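Local coordinates for protein Epf (PDB 4ES8) that acts as a cell-surface adhesin of Streptococcus pyogenes, binding to cells through an N-terminal domain that contains a carbohydrate-binding module, at residues I211-N216 and Q297-K302; K115-Q120 and D173-F178; D24-K29 and F101-K106; N244-E249 and V265-Q270. All coordinates share one frame; numbering follows the deposited sequence.

Contact 1: I211-N216 and Q297-K302; sequences IIDVTN and QKQSKK
K302 runs its side chain alongside V214-N216. CB is 4.1 Å from T215 O; CD lies 3.6 Å from that oxygen and equally near N216 OD1; CE comes to 3.5 Å from V214 O. Extended beyond CG, the chain carries NZ as far as V214 O, to which it donates at 2.9 Å, and a long, weak bond goes on to N216 OD1, which also shares a water with NZ. N216 ND2 donates to D240. This is a junction between two beta domains: strand 202-213 of the larger first domain, probably the carbohydrate-binding module, ends here, while Q297 ends strand 290-297 of the smaller second one, probably the fibronectin-like domain, and K298-K302 begin the loop after it. S300 OG reaches T215 O at 2.7 Å, in the carbonyl plane, and accepts from K302 N in an ST turn. D213 OD1 accepts from T215 N, an Asx turn, and also from T215 OG1, while OD2 bonds H112 ND1 and lies 3.3 Å from Q299 CB.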
loop_
_atom_site.group_PDB
_atom_site.type_symbol
_atom_site.label_atom_id
_atom_site.label_comp_id
_atom_site.label_asym_id
_atom_site.label_seq_id
_atom_site.Cartn_x
_atom_site.Cartn_y
_atom_site.Cartn_z
ATOM N N ILE A 211 2.609 -7.278 -1.472
ATOM C CA ILE A 211 2.615 -5.816 -1.515
ATOM C C ILE A 211 3.803 -5.339 -0.703
ATOM O O ILE A 211 4.022 -5.830 0.406
ATOM C CB ILE A 211 1.294 -5.137 -1.082
ATOM C CG1 ILE A 211 1.376 -3.598 -1.207
ATOM C CG2 ILE A 211 0.849 -5.574 0.334
ATOM C CD1 ILE A 211 0.072 -2.850 -0.804
ATOM N N ILE A 212 4.543 -4.356 -1.215
ATOM C CA ILE A 212 5.673 -3.789 -0.477
ATOM C C ILE A 212 5.625 -2.290 -0.552
ATOM O O ILE A 212 5.075 -1.724 -1.513
ATOM C CB ILE A 212 7.045 -4.297 -0.994
ATOM C CG1 ILE A 212 7.244 -4.015 -2.506
ATOM C CG2 ILE A 212 7.204 -5.800 -0.661
ATOM C CD1 ILE A 212 8.732 -4.010 -2.941
ATOM N N ASP A 213 6.189 -1.647 0.464
ATOM C CA ASP A 213 6.337 -0.202 0.476
ATOM C C ASP A 213 7.500 0.153 -0.458
ATOM O O ASP A 213 8.566 -0.456 -0.355
ATOM C CB ASP A 213 6.594 0.243 1.919
ATOM C CG ASP A 213 6.513 1.742 2.124
ATOM O OD1 ASP A 213 7.038 2.481 1.287
ATOM O OD2 ASP A 213 5.913 2.166 3.129
ATOM N N VAL A 214 7.282 1.099 -1.399
ATOM C CA VAL A 214 8.353 1.510 -2.332
ATOM C C VAL A 214 8.576 3.027 -2.252
ATOM O O VAL A 214 9.127 3.634 -3.180
ATOM C CB VAL A 214 8.052 1.064 -3.781
ATOM C CG1 VAL A 214 8.137 -0.449 -3.901
ATOM C CG2 VAL A 214 6.698 1.590 -4.260
ATOM N N THR A 215 8.204 3.629 -1.116
ATOM C CA THR A 215 8.355 5.060 -0.913
ATOM C C THR A 215 9.816 5.504 -1.028
ATOM O O THR A 215 10.688 4.935 -0.388
ATOM C CB THR A 215 7.832 5.409 0.475
ATOM O OG1 THR A 215 6.478 4.942 0.592
ATOM C CG2 THR A 215 7.890 6.879 0.761
ATOM N N ASN A 216 10.057 6.582 -1.777
ATOM C CA ASN A 216 11.394 7.165 -1.828
ATOM C C ASN A 216 11.630 7.985 -0.584
ATOM O O ASN A 216 10.735 8.720 -0.147
ATOM C CB ASN A 216 11.556 8.051 -3.065
ATOM C CG ASN A 216 11.552 7.256 -4.337
ATOM O OD1 ASN A 216 12.234 6.234 -4.456
ATOM N ND2 ASN A 216 10.764 7.710 -5.298
ATOM N N GLN A 297 14.535 5.427 4.172
ATOM C CA GLN A 297 13.100 5.202 4.331
ATOM C C GLN A 297 12.967 3.853 5.058
ATOM O O GLN A 297 13.299 2.828 4.464
ATOM C CB GLN A 297 12.407 5.222 2.964
ATOM C CG GLN A 297 11.004 5.838 3.020
ATOM C CD GLN A 297 10.145 5.155 4.054
ATOM O OE1 GLN A 297 9.932 3.938 3.962
ATOM N NE2 GLN A 297 9.759 5.874 5.120
ATOM N N LYS A 298 12.540 3.847 6.334
ATOM C CA LYS A 298 12.580 2.592 7.106
ATOM C C LYS A 298 11.681 1.503 6.574
ATOM O O LYS A 298 11.995 0.328 6.763
ATOM C CB LYS A 298 12.240 2.822 8.567
ATOM C CG LYS A 298 13.307 3.543 9.357
ATOM C CD LYS A 298 12.736 3.772 10.727
ATOM C CE LYS A 298 13.777 3.719 11.784
ATOM N NZ LYS A 298 13.135 3.815 13.121
ATOM N N GLN A 299 10.566 1.861 5.922
ATOM C CA GLN A 299 9.660 0.823 5.442
ATOM C C GLN A 299 10.096 0.282 4.080
ATOM O O GLN A 299 10.068 -0.932 3.882
ATOM C CB GLN A 299 8.210 1.327 5.375
ATOM C CG GLN A 299 7.616 1.595 6.760
ATOM C CD GLN A 299 8.116 2.852 7.424
ATOM O OE1 GLN A 299 8.274 3.902 6.801
ATOM N NE2 GLN A 299 8.327 2.772 8.726
ATOM N N SER A 300 10.446 1.168 3.121
ATOM C CA SER A 300 10.818 0.693 1.790
ATOM C C SER A 300 12.274 0.211 1.733
ATOM O O SER A 300 12.658 -0.462 0.775
ATOM C CB SER A 300 10.625 1.811 0.776
ATOM O OG SER A 300 11.620 2.803 0.992
ATOM N N LYS A 301 13.084 0.648 2.724
ATOM C CA LYS A 301 14.517 0.366 2.875
ATOM C C LYS A 301 15.377 1.139 1.874
ATOM O O LYS A 301 16.582 0.880 1.772
ATOM C CB LYS A 301 14.844 -1.151 2.788
ATOM C CG LYS A 301 14.000 -2.039 3.704
ATOM C CD LYS A 301 14.209 -1.663 5.160
ATOM C CE LYS A 301 13.397 -2.480 6.128
ATOM N NZ LYS A 301 13.549 -1.910 7.497
ATOM N N LYS A 302 14.772 2.086 1.135
ATOM C CA LYS A 302 15.505 2.915 0.181
ATOM C C LYS A 302 16.273 4.010 0.907
ATOM O O LYS A 302 15.726 4.645 1.804
ATOM C CB LYS A 302 14.538 3.515 -0.851
ATOM C CG LYS A 302 13.924 2.474 -1.771
ATOM C CD LYS A 302 12.892 3.150 -2.668
ATOM C CE LYS A 302 12.322 2.198 -3.678
ATOM N NZ LYS A 302 11.478 2.930 -4.651
HETATM O O HOH W 1 11.033 -0.960 -1.501
HETATM O O HOH W 2 13.269 4.258 -6.263
#

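Contact 2: K115-Q120 and D173-F178; sequences KITFEQ and DKTISF
The F118 ring carries K174 on one face: CB sits 3.7 Å above the plane, offset toward the rim, in a CH-pi contact. At the ring's edge, in its plane, I176 CD1 meets F118 CE1 at 3.7 Å in the conformer modelled here. Y131 of strand 127-135 adds an edge-to-face ring contact. The second ring, F178, takes I116 CD1 obliquely at CE1. Past the F118 ring, a bend at chi2 (-59°) turns K174 CD aside; farther on, CE lies 3.6 Å from Q120 CB, and NZ forms a salt bridge with E162.

These are neighbouring antiparallel strands toward one side of a seven-stranded sheet, with 202-213 on the far side of 113-123 and the outermost strand 154-159 next to 172-180. I116 pairs with I176 and F118 with K174 as hydrogen-bonded pairs; I116 N to I176 O, at 2.7 Å, is nearly straight, while F118 N to K174 O is longer at 3.2 Å. The face bearing I116, F118 and I176 packs on L188 of strand 186-194 in the other large sheet, making a beta sandwich, consistent with a carbohydrate-binding module. On the opposite face, E119 OE1 and D173 OD1 are like charges 4.2 Å apart; one water donates to both, which probably eases their repulsion, and E119 OE2 is held by N208.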
loop_
_atom_site.group_PDB
_atom_site.type_symbol
_atom_site.label_atom_id
_atom_site.label_comp_id
_atom_site.label_asym_id
_atom_site.label_seq_id
_atom_site.Cartn_x
_atom_site.Cartn_y
_atom_site.Cartn_z
ATOM N N LYS A 115 3.708 -1.090 -3.971
ATOM C CA LYS A 115 3.782 -1.910 -5.177
ATOM C C LYS A 115 3.159 -3.260 -4.889
ATOM O O LYS A 115 3.694 -4.007 -4.067
ATOM C CB LYS A 115 5.241 -2.079 -5.643
ATOM C CG LYS A 115 5.411 -3.031 -6.837
ATOM C CD LYS A 115 6.881 -3.407 -7.066
ATOM C CE LYS A 115 7.056 -4.194 -8.350
ATOM N NZ LYS A 115 8.479 -4.560 -8.600
ATOM N N ILE A 116 2.044 -3.556 -5.548
ATOM C CA ILE A 116 1.360 -4.842 -5.441
ATOM C C ILE A 116 1.781 -5.685 -6.625
ATOM O O ILE A 116 1.833 -5.186 -7.764
ATOM C CB ILE A 116 -0.175 -4.640 -5.453
ATOM C CG1 ILE A 116 -0.699 -3.960 -4.197
ATOM C CG2 ILE A 116 -0.921 -5.960 -5.735
ATOM C CD1 ILE A 116 -2.205 -3.551 -4.318
ATOM N N THR A 117 2.051 -6.981 -6.378
ATOM C CA THR A 117 2.348 -7.921 -7.454
ATOM C C THR A 117 1.509 -9.150 -7.227
ATOM O O THR A 117 1.234 -9.511 -6.086
ATOM C CB THR A 117 3.843 -8.260 -7.529
ATOM O OG1 THR A 117 4.298 -8.762 -6.268
ATOM C CG2 THR A 117 4.696 -7.054 -7.940
ATOM N N PHE A 118 1.081 -9.797 -8.311
ATOM C CA PHE A 118 0.337 -11.053 -8.214
ATOM C C PHE A 118 0.349 -11.713 -9.549
ATOM O O PHE A 118 0.805 -11.109 -10.519
ATOM C CB PHE A 118 -1.115 -10.852 -7.714
ATOM C CG PHE A 118 -1.972 -9.951 -8.579
ATOM C CD1 PHE A 118 -1.892 -8.573 -8.465
ATOM C CD2 PHE A 118 -2.852 -10.489 -9.515
ATOM C CE1 PHE A 118 -2.689 -7.743 -9.272
ATOM C CE2 PHE A 118 -3.622 -9.660 -10.342
ATOM C CZ PHE A 118 -3.545 -8.292 -10.211
ATOM N N GLU A 119 -0.173 -12.938 -9.609
ATOM C CA GLU A 119 -0.290 -13.619 -10.886
ATOM C C GLU A 119 -1.745 -13.665 -11.285
ATOM O O GLU A 119 -2.586 -14.112 -10.498
ATOM C CB GLU A 119 0.259 -15.056 -10.799
ATOM C CG GLU A 119 1.737 -15.119 -10.457
ATOM C CD GLU A 119 2.263 -16.536 -10.456
ATOM O OE1 GLU A 119 2.186 -17.205 -11.513
ATOM O OE2 GLU A 119 2.799 -16.959 -9.410
ATOM N N GLN A 120 -2.041 -13.230 -12.498
ATOM C CA GLN A 120 -3.356 -13.419 -13.079
ATOM C C GLN A 120 -3.342 -14.830 -13.634
ATOM O O GLN A 120 -2.586 -15.111 -14.586
ATOM C CB GLN A 120 -3.647 -12.380 -14.172
ATOM C CG GLN A 120 -4.919 -12.670 -14.964
ATOM C CD GLN A 120 -6.102 -12.591 -14.031
ATOM O OE1 GLN A 120 -6.388 -11.531 -13.474
ATOM N NE2 GLN A 120 -6.730 -13.745 -13.764
ATOM N N ASP A 173 2.187 -12.388 -14.727
ATOM C CA ASP A 173 2.517 -11.497 -13.625
ATOM C C ASP A 173 1.954 -10.103 -13.848
ATOM O O ASP A 173 2.091 -9.532 -14.942
ATOM C CB ASP A 173 4.041 -11.409 -13.460
ATOM C CG ASP A 173 4.734 -12.693 -13.031
ATOM O OD1 ASP A 173 4.022 -13.677 -12.700
ATOM O OD2 ASP A 173 5.994 -12.712 -13.006
ATOM N N LYS A 174 1.376 -9.535 -12.787
ATOM C CA LYS A 174 0.857 -8.176 -12.803
ATOM C C LYS A 174 1.552 -7.325 -11.754
ATOM O O LYS A 174 1.940 -7.835 -10.685
ATOM C CB LYS A 174 -0.655 -8.196 -12.505
ATOM C CG LYS A 174 -1.488 -9.035 -13.488
ATOM C CD LYS A 174 -1.372 -8.569 -14.960
ATOM C CE LYS A 174 -2.157 -9.517 -15.831
ATOM N NZ LYS A 174 -1.886 -9.249 -17.278
ATOM N N THR A 175 1.650 -6.027 -12.026
ATOM C CA THR A 175 2.214 -5.055 -11.090
ATOM C C THR A 175 1.293 -3.869 -11.032
ATOM O O THR A 175 0.915 -3.335 -12.083
ATOM C CB THR A 175 3.630 -4.620 -11.517
ATOM O OG1 THR A 175 4.496 -5.754 -11.641
ATOM C CG2 THR A 175 4.240 -3.585 -10.547
ATOM N N ILE A 176 0.920 -3.445 -9.800
ATOM C CA ILE A 176 0.056 -2.284 -9.588
ATOM C C ILE A 176 0.709 -1.399 -8.568
ATOM O O ILE A 176 1.078 -1.892 -7.503
ATOM C CB ILE A 176 -1.375 -2.670 -9.145
ATOM C CG1 ILE A 176 -2.050 -3.602 -10.181
ATOM C CG2 ILE A 176 -2.230 -1.402 -8.868
ATOM C CD1 ILE A 176 -3.418 -4.181 -9.761
ATOM N N SER A 177 0.883 -0.105 -8.886
ATOM C CA SER A 177 1.476 0.806 -7.913
ATOM C C SER A 177 0.447 1.879 -7.571
ATOM O O SER A 177 -0.432 2.169 -8.386
ATOM C CB SER A 177 2.766 1.422 -8.445
ATOM O OG SER A 177 2.572 2.140 -9.651
ATOM N N PHE A 178 0.527 2.427 -6.352
ATOM C CA PHE A 178 -0.403 3.462 -5.931
ATOM C C PHE A 178 0.166 4.178 -4.735
ATOM O O PHE A 178 1.075 3.671 -4.071
ATOM C CB PHE A 178 -1.803 2.904 -5.598
ATOM C CG PHE A 178 -1.840 2.016 -4.381
ATOM C CD1 PHE A 178 -1.413 0.690 -4.449
ATOM C CD2 PHE A 178 -2.280 2.507 -3.156
ATOM C CE1 PHE A 178 -1.428 -0.125 -3.310
ATOM C CE2 PHE A 178 -2.304 1.685 -2.022
ATOM C CZ PHE A 178 -1.883 0.375 -2.110
HETATM O O HOH W 3 6.990 -6.434 -11.000
HETATM O O HOH W 4 2.446 -15.643 -13.721
#

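Contact 3: D24-K29 and F101-K106; sequences DLMNFK and FKVNTK. With GOL (glycerol), chain C.
K106 lays its aliphatic chain across the side chain of N27 at about a right angle: CE is 3.6 Å from N27 CG, and the bend at chi2 (-71°) puts CD against N27 CB. CE also passes 3.6 Å from M26 O. The bend at chi4 (66°) turns NZ to the glycerol, where it donates to O1 at 2.9 Å, and NZ gives another bond to a water. The glycerol, probably from the crystallisation liquor, also accepts from F28 N through O3, a nearly straight bond of 2.8 Å. N27 ND2 turns to D37 OD1 and to a water that donates to T105 O.

Near the N-terminus, the chain thus lies against strand 97-105 of one of the two large antiparallel sheets of the beta sandwich, a short and weakly bonded strand at 26-27 meeting its C-terminal end. Two backbone bonds cross here. K106 N points to L25 O at 2.7 Å, while N27 N reaches N104 O at a more bent 151°. M26 and T105 form a non-hydrogen-bonded pair from which the side chains diverge. F28 CD1 meets V103 CG1 at 3.5 Å, obliquely to the ring, and a water joins N27 O to N104 N. In one of its two conformers D24 OD1 accepts from M26 N in an Asx turn, the donor standing above the carboxylate plane. On the inner side T105 touches I211 of strand 202-213, in the opposing sheet.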
loop_
_atom_site.group_PDB
_atom_site.type_symbol
_atom_site.label_atom_id
_atom_site.label_comp_id
_atom_site.label_asym_id
_atom_site.label_seq_id
_atom_site.Cartn_x
_atom_site.Cartn_y
_atom_site.Cartn_z
ATOM N N ASP A 24 6.723 -7.809 3.379
ATOM C CA ASP A 24 5.507 -8.031 2.583
ATOM C C ASP A 24 4.362 -7.597 3.484
ATOM O O ASP A 24 4.303 -8.035 4.650
ATOM C CB ASP A 24 5.360 -9.501 2.131
ATOM C CG ASP A 24 4.043 -9.900 1.457
ATOM O OD1 ASP A 24 3.244 -8.998 1.089
ATOM O OD2 ASP A 24 3.824 -11.110 1.271
ATOM N N LEU A 25 3.464 -6.759 2.973
ATOM C CA LEU A 25 2.378 -6.254 3.808
ATOM C C LEU A 25 1.010 -6.817 3.471
ATOM O O LEU A 25 -0.013 -6.232 3.885
ATOM C CB LEU A 25 2.351 -4.720 3.737
ATOM C CG LEU A 25 3.650 -4.036 4.155
ATOM C CD1 LEU A 25 3.576 -2.515 3.869
ATOM C CD2 LEU A 25 3.991 -4.332 5.652
ATOM N N MET A 26 0.959 -7.966 2.767
ATOM C CA MET A 26 -0.306 -8.648 2.509
ATOM C C MET A 26 -0.863 -9.226 3.776
ATOM O O MET A 26 -0.069 -9.589 4.667
ATOM C CB MET A 26 -0.075 -9.820 1.551
ATOM C CG MET A 26 0.099 -9.411 0.145
ATOM S SD MET A 26 -1.227 -8.392 -0.549
ATOM C CE MET A 26 -2.528 -9.388 -0.334
ATOM N N ASN A 27 -2.179 -9.363 3.880
ATOM C CA ASN A 27 -2.788 -10.061 5.005
ATOM C C ASN A 27 -3.750 -11.073 4.391
ATOM O O ASN A 27 -4.981 -10.863 4.388
ATOM C CB ASN A 27 -3.440 -9.148 6.038
ATOM C CG ASN A 27 -3.736 -9.906 7.329
ATOM O OD1 ASN A 27 -3.337 -11.079 7.503
ATOM N ND2 ASN A 27 -4.402 -9.241 8.262
ATOM N N PHE A 28 -3.180 -12.150 3.807
ATOM C CA PHE A 28 -3.950 -13.160 3.092
ATOM C C PHE A 28 -3.681 -14.535 3.705
ATOM O O PHE A 28 -2.637 -15.132 3.411
ATOM C CB PHE A 28 -3.603 -13.135 1.581
ATOM C CG PHE A 28 -4.339 -14.169 0.764
ATOM C CD1 PHE A 28 -5.630 -13.932 0.308
ATOM C CD2 PHE A 28 -3.727 -15.370 0.417
ATOM C CE1 PHE A 28 -6.310 -14.895 -0.466
ATOM C CE2 PHE A 28 -4.404 -16.322 -0.354
ATOM C CZ PHE A 28 -5.694 -16.080 -0.789
ATOM N N LYS A 29 -4.598 -15.014 4.577
ATOM C CA LYS A 29 -4.395 -16.322 5.217
ATOM C C LYS A 29 -5.158 -17.458 4.512
ATOM O O LYS A 29 -5.111 -18.601 4.968
ATOM C CB LYS A 29 -4.750 -16.266 6.703
ATOM C CG LYS A 29 -3.718 -15.495 7.532
ATOM C CD LYS A 29 -2.684 -16.409 8.145
ATOM C CE LYS A 29 -1.719 -15.624 8.998
ATOM N NZ LYS A 29 -2.303 -15.265 10.318
ATOM N N PHE A 101 -13.438 -9.933 -5.143
ATOM C CA PHE A 101 -12.772 -10.288 -3.898
ATOM C C PHE A 101 -11.997 -9.102 -3.348
ATOM O O PHE A 101 -11.485 -8.279 -4.112
ATOM C CB PHE A 101 -11.791 -11.448 -4.126
ATOM C CG PHE A 101 -12.472 -12.667 -4.701
ATOM C CD1 PHE A 101 -13.446 -13.345 -3.980
ATOM C CD2 PHE A 101 -12.114 -13.157 -5.955
ATOM C CE1 PHE A 101 -14.086 -14.462 -4.518
ATOM C CE2 PHE A 101 -12.744 -14.275 -6.484
ATOM C CZ PHE A 101 -13.714 -14.938 -5.756
ATOM N N LYS A 102 -11.865 -9.026 -2.021
ATOM C CA LYS A 102 -10.979 -8.053 -1.410
ATOM C C LYS A 102 -9.928 -8.819 -0.651
ATOM O O LYS A 102 -10.258 -9.600 0.259
ATOM C CB LYS A 102 -11.729 -7.069 -0.481
ATOM C CG LYS A 102 -12.392 -5.940 -1.251
ATOM C CD LYS A 102 -12.980 -4.891 -0.287
ATOM C CE LYS A 102 -13.209 -3.586 -0.984
ATOM N NZ LYS A 102 -13.588 -2.501 -0.009
ATOM N N VAL A 103 -8.669 -8.637 -1.036
ATOM C CA VAL A 103 -7.538 -9.239 -0.317
ATOM C C VAL A 103 -6.886 -8.115 0.459
ATOM O O VAL A 103 -6.430 -7.107 -0.113
ATOM C CB VAL A 103 -6.566 -9.964 -1.246
ATOM C CG1 VAL A 103 -5.416 -10.537 -0.421
ATOM C CG2 VAL A 103 -7.280 -11.095 -1.978
ATOM N N ASN A 104 -6.958 -8.228 1.788
ATOM C CA ASN A 104 -6.523 -7.157 2.663
ATOM C C ASN A 104 -5.013 -7.019 2.802
ATOM O O ASN A 104 -4.272 -7.992 2.638
ATOM C CB ASN A 104 -7.103 -7.345 4.063
ATOM C CG ASN A 104 -8.550 -6.922 4.175
ATOM O OD1 ASN A 104 -9.176 -6.434 3.222
ATOM N ND2 ASN A 104 -9.124 -7.129 5.358
ATOM N N THR A 105 -4.581 -5.798 3.068
ATOM C CA THR A 105 -3.208 -5.503 3.448
ATOM C C THR A 105 -3.143 -5.311 4.958
ATOM O O THR A 105 -4.180 -5.123 5.624
ATOM C CB THR A 105 -2.688 -4.211 2.759
ATOM O OG1 THR A 105 -3.294 -3.068 3.387
ATOM C CG2 THR A 105 -2.983 -4.185 1.236
ATOM N N LYS A 106 -1.922 -5.255 5.488
ATOM C CA LYS A 106 -1.722 -4.801 6.849
ATOM C C LYS A 106 -1.913 -3.270 6.860
ATOM O O LYS A 106 -2.164 -2.649 5.802
ATOM C CB LYS A 106 -0.305 -5.177 7.334
ATOM C CG LYS A 106 0.029 -6.678 7.283
ATOM C CD LYS A 106 -0.700 -7.493 8.318
ATOM C CE LYS A 106 -0.345 -8.976 8.231
ATOM N NZ LYS A 106 1.098 -9.232 8.581
HETATM C C1 GOL C . 0.234 -12.366 7.044
HETATM O O1 GOL C . 1.255 -12.056 8.026
HETATM C C2 GOL C . 0.697 -13.541 6.191
HETATM O O2 GOL C . 1.986 -13.295 5.642
HETATM C C3 GOL C . -0.333 -13.825 5.097
HETATM O O3 GOL C . -0.427 -12.735 4.163
HETATM O O HOH W 5 4.155 -8.316 7.242
HETATM O O HOH W 6 2.223 -9.090 6.050
HETATM O O HOH W 7 -7.429 -10.947 2.936
HETATM O O HOH W 8 -5.014 -6.278 7.893
#

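Contact 4: N244-E249 and V265-Q270; sequences NFEGDE and VTKDQQ
N244 OD1 is gripped by two backbone amides from opposite faces of its plane: D268 N at 2.8 Å across the contact and E246 N at 3.1 Å, the latter closing an Asx turn. The other half of the amide is used too, for ND2 donates in plane to the anti lone pair of E246 OE1 (3.0 Å) and also to K110 O. That carboxylate lies over K267, OE1 being 3.4 Å from both CB and CG, whereas K267 NZ pairs with E183. D268 has its salt bridge with K110. The type II turn F245-D248 leads into strand 248-253 and the type II turn T266-Q269 follows strand 259-264, neighbours in the four-stranded sheet. V265, just before the second turn, is bonded through both its backbone N and O, N donating to D248 O at 2.9 Å and O accepting from G247 N. V265 CG1 packs against F245 CB. Lastly, a water accepts from F245 N and donates to Q269 O, and D248 is taken up by R242 and S218.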
loop_
_atom_site.group_PDB
_atom_site.type_symbol
_atom_site.label_atom_id
_atom_site.label_comp_id
_atom_site.label_asym_id
_atom_site.label_seq_id
_atom_site.Cartn_x
_atom_site.Cartn_y
_atom_site.Cartn_z
ATOM N N ASN A 244 3.943 13.535 3.820
ATOM C CA ASN A 244 4.057 12.860 5.115
ATOM C C ASN A 244 5.406 12.171 5.148
ATOM O O ASN A 244 5.569 11.132 4.505
ATOM C CB ASN A 244 2.918 11.840 5.371
ATOM C CG ASN A 244 3.077 11.125 6.700
ATOM O OD1 ASN A 244 3.777 11.606 7.600
ATOM N ND2 ASN A 244 2.423 9.975 6.887
ATOM N N PHE A 245 6.369 12.733 5.897
ATOM C CA PHE A 245 7.710 12.162 5.918
ATOM C C PHE A 245 7.872 11.062 6.960
ATOM O O PHE A 245 8.981 10.571 7.156
ATOM C CB PHE A 245 8.765 13.260 6.080
ATOM C CG PHE A 245 8.707 14.232 4.926
ATOM C CD1 PHE A 245 8.786 13.783 3.614
ATOM C CD2 PHE A 245 8.560 15.592 5.153
ATOM C CE1 PHE A 245 8.734 14.684 2.541
ATOM C CE2 PHE A 245 8.515 16.499 4.075
ATOM C CZ PHE A 245 8.598 16.031 2.784
ATOM N N GLU A 246 6.741 10.621 7.559
ATOM C CA GLU A 246 6.708 9.526 8.528
ATOM C C GLU A 246 7.541 8.333 8.075
ATOM O O GLU A 246 7.412 7.871 6.924
ATOM C CB GLU A 246 5.250 9.089 8.689
ATOM C CG GLU A 246 5.016 8.003 9.711
ATOM C CD GLU A 246 3.553 7.657 9.926
ATOM O OE1 GLU A 246 2.670 8.268 9.282
ATOM O OE2 GLU A 246 3.300 6.728 10.717
ATOM N N GLY A 247 8.351 7.817 8.990
ATOM C CA GLY A 247 9.142 6.618 8.718
ATOM C C GLY A 247 10.538 6.875 8.192
ATOM O O GLY A 247 11.339 5.940 8.119
ATOM N N ASP A 248 10.846 8.112 7.782
ATOM C CA ASP A 248 12.196 8.406 7.311
ATOM C C ASP A 248 13.135 8.520 8.503
ATOM O O ASP A 248 12.827 9.206 9.486
ATOM C CB ASP A 248 12.208 9.712 6.502
ATOM C CG ASP A 248 11.574 9.614 5.130
ATOM O OD1 ASP A 248 10.847 8.626 4.877
ATOM O OD2 ASP A 248 11.802 10.521 4.315
ATOM N N GLU A 249 14.278 7.841 8.402
ATOM C CA GLU A 249 15.314 7.842 9.423
ATOM C C GLU A 249 16.411 8.801 8.996
ATOM O O GLU A 249 17.081 8.539 7.991
ATOM C CB GLU A 249 15.863 6.422 9.616
ATOM C CG GLU A 249 16.993 6.356 10.631
ATOM C CD GLU A 249 17.799 5.077 10.600
ATOM O OE1 GLU A 249 18.620 4.901 9.668
ATOM O OE2 GLU A 249 17.592 4.241 11.510
ATOM N N VAL A 265 11.357 10.333 11.678
ATOM C CA VAL A 265 10.271 11.294 11.499
ATOM C C VAL A 265 8.927 10.625 11.842
ATOM O O VAL A 265 8.675 9.476 11.446
ATOM C CB VAL A 265 10.279 11.854 10.063
ATOM C CG1 VAL A 265 9.140 12.847 9.857
ATOM C CG2 VAL A 265 11.632 12.494 9.743
ATOM N N THR A 266 8.077 11.357 12.590
ATOM C CA THR A 266 6.793 10.841 13.024
ATOM C C THR A 266 5.686 11.282 12.053
ATOM O O THR A 266 5.934 12.035 11.101
ATOM C CB THR A 266 6.518 11.298 14.473
ATOM O OG1 THR A 266 6.608 12.731 14.511
ATOM C CG2 THR A 266 7.515 10.698 15.475
ATOM N N LYS A 267 4.449 10.815 12.310
ATOM C CA LYS A 267 3.316 11.063 11.417
ATOM C C LYS A 267 3.053 12.546 11.229
ATOM O O LYS A 267 2.790 13.268 12.205
ATOM C CB LYS A 267 2.051 10.371 11.944
ATOM C CG LYS A 267 0.866 10.525 10.997
ATOM C CD LYS A 267 -0.358 9.768 11.485
ATOM C CE LYS A 267 -1.477 9.943 10.479
ATOM N NZ LYS A 267 -2.693 9.166 10.850
ATOM N N ASP A 268 3.090 12.986 9.958
ATOM C CA ASP A 268 2.840 14.374 9.532
ATOM C C ASP A 268 3.714 15.414 10.282
ATOM O O ASP A 268 3.282 16.551 10.511
ATOM C CB ASP A 268 1.360 14.745 9.683
ATOM C CG ASP A 268 0.471 14.032 8.698
ATOM O OD1 ASP A 268 0.857 13.943 7.513
ATOM O OD2 ASP A 268 -0.607 13.559 9.113
ATOM N N GLN A 269 4.924 15.011 10.679
ATOM C CA GLN A 269 5.837 15.908 11.384
ATOM C C GLN A 269 6.198 17.044 10.468
ATOM O O GLN A 269 6.610 16.830 9.319
ATOM C CB GLN A 269 7.090 15.159 11.874
ATOM C CG GLN A 269 7.914 15.994 12.858
ATOM C CD GLN A 269 9.133 15.301 13.409
ATOM O OE1 GLN A 269 9.333 14.079 13.257
ATOM N NE2 GLN A 269 9.954 16.079 14.121
ATOM N N GLN A 270 6.031 18.263 10.966
ATOM C CA GLN A 270 6.261 19.443 10.157
ATOM C C GLN A 270 7.680 19.962 10.203
ATOM O O GLN A 270 8.401 19.766 11.183
ATOM C CB GLN A 270 5.296 20.561 10.575
ATOM C CG GLN A 270 3.827 20.167 10.327
ATOM C CD GLN A 270 3.564 19.876 8.858
ATOM O OE1 GLN A 270 3.706 20.747 7.995
ATOM N NE2 GLN A 270 3.271 18.619 8.529
HETATM O O HOH W 9 5.573 15.069 7.394
#

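How the contacts relate
Contacts 2 and 3 sit in the larger, first domain of this fragment, their centres 13 Å apart, in two different sheets: contact 2 within the one holding strands 113-123 and 172-180, contact 3 at strand 97-105 of the other. Contact 4 lies in the smaller second domain, its centre about 27 Å from that of contact 2. Contact 1 joins them. Strand 202-213 neighbours 113-123, and I212 O takes K115 N; I211 O also accepts from L25 N of contact 3. On the far side Q297 and K298 bond to D248 and G247 of contact 4, which is nested inside the loop that contact 1 closes. Contacts 3, 2 and 1 follow in series along the chain. Contact 1's direct bonds to the other three tie the two domains together.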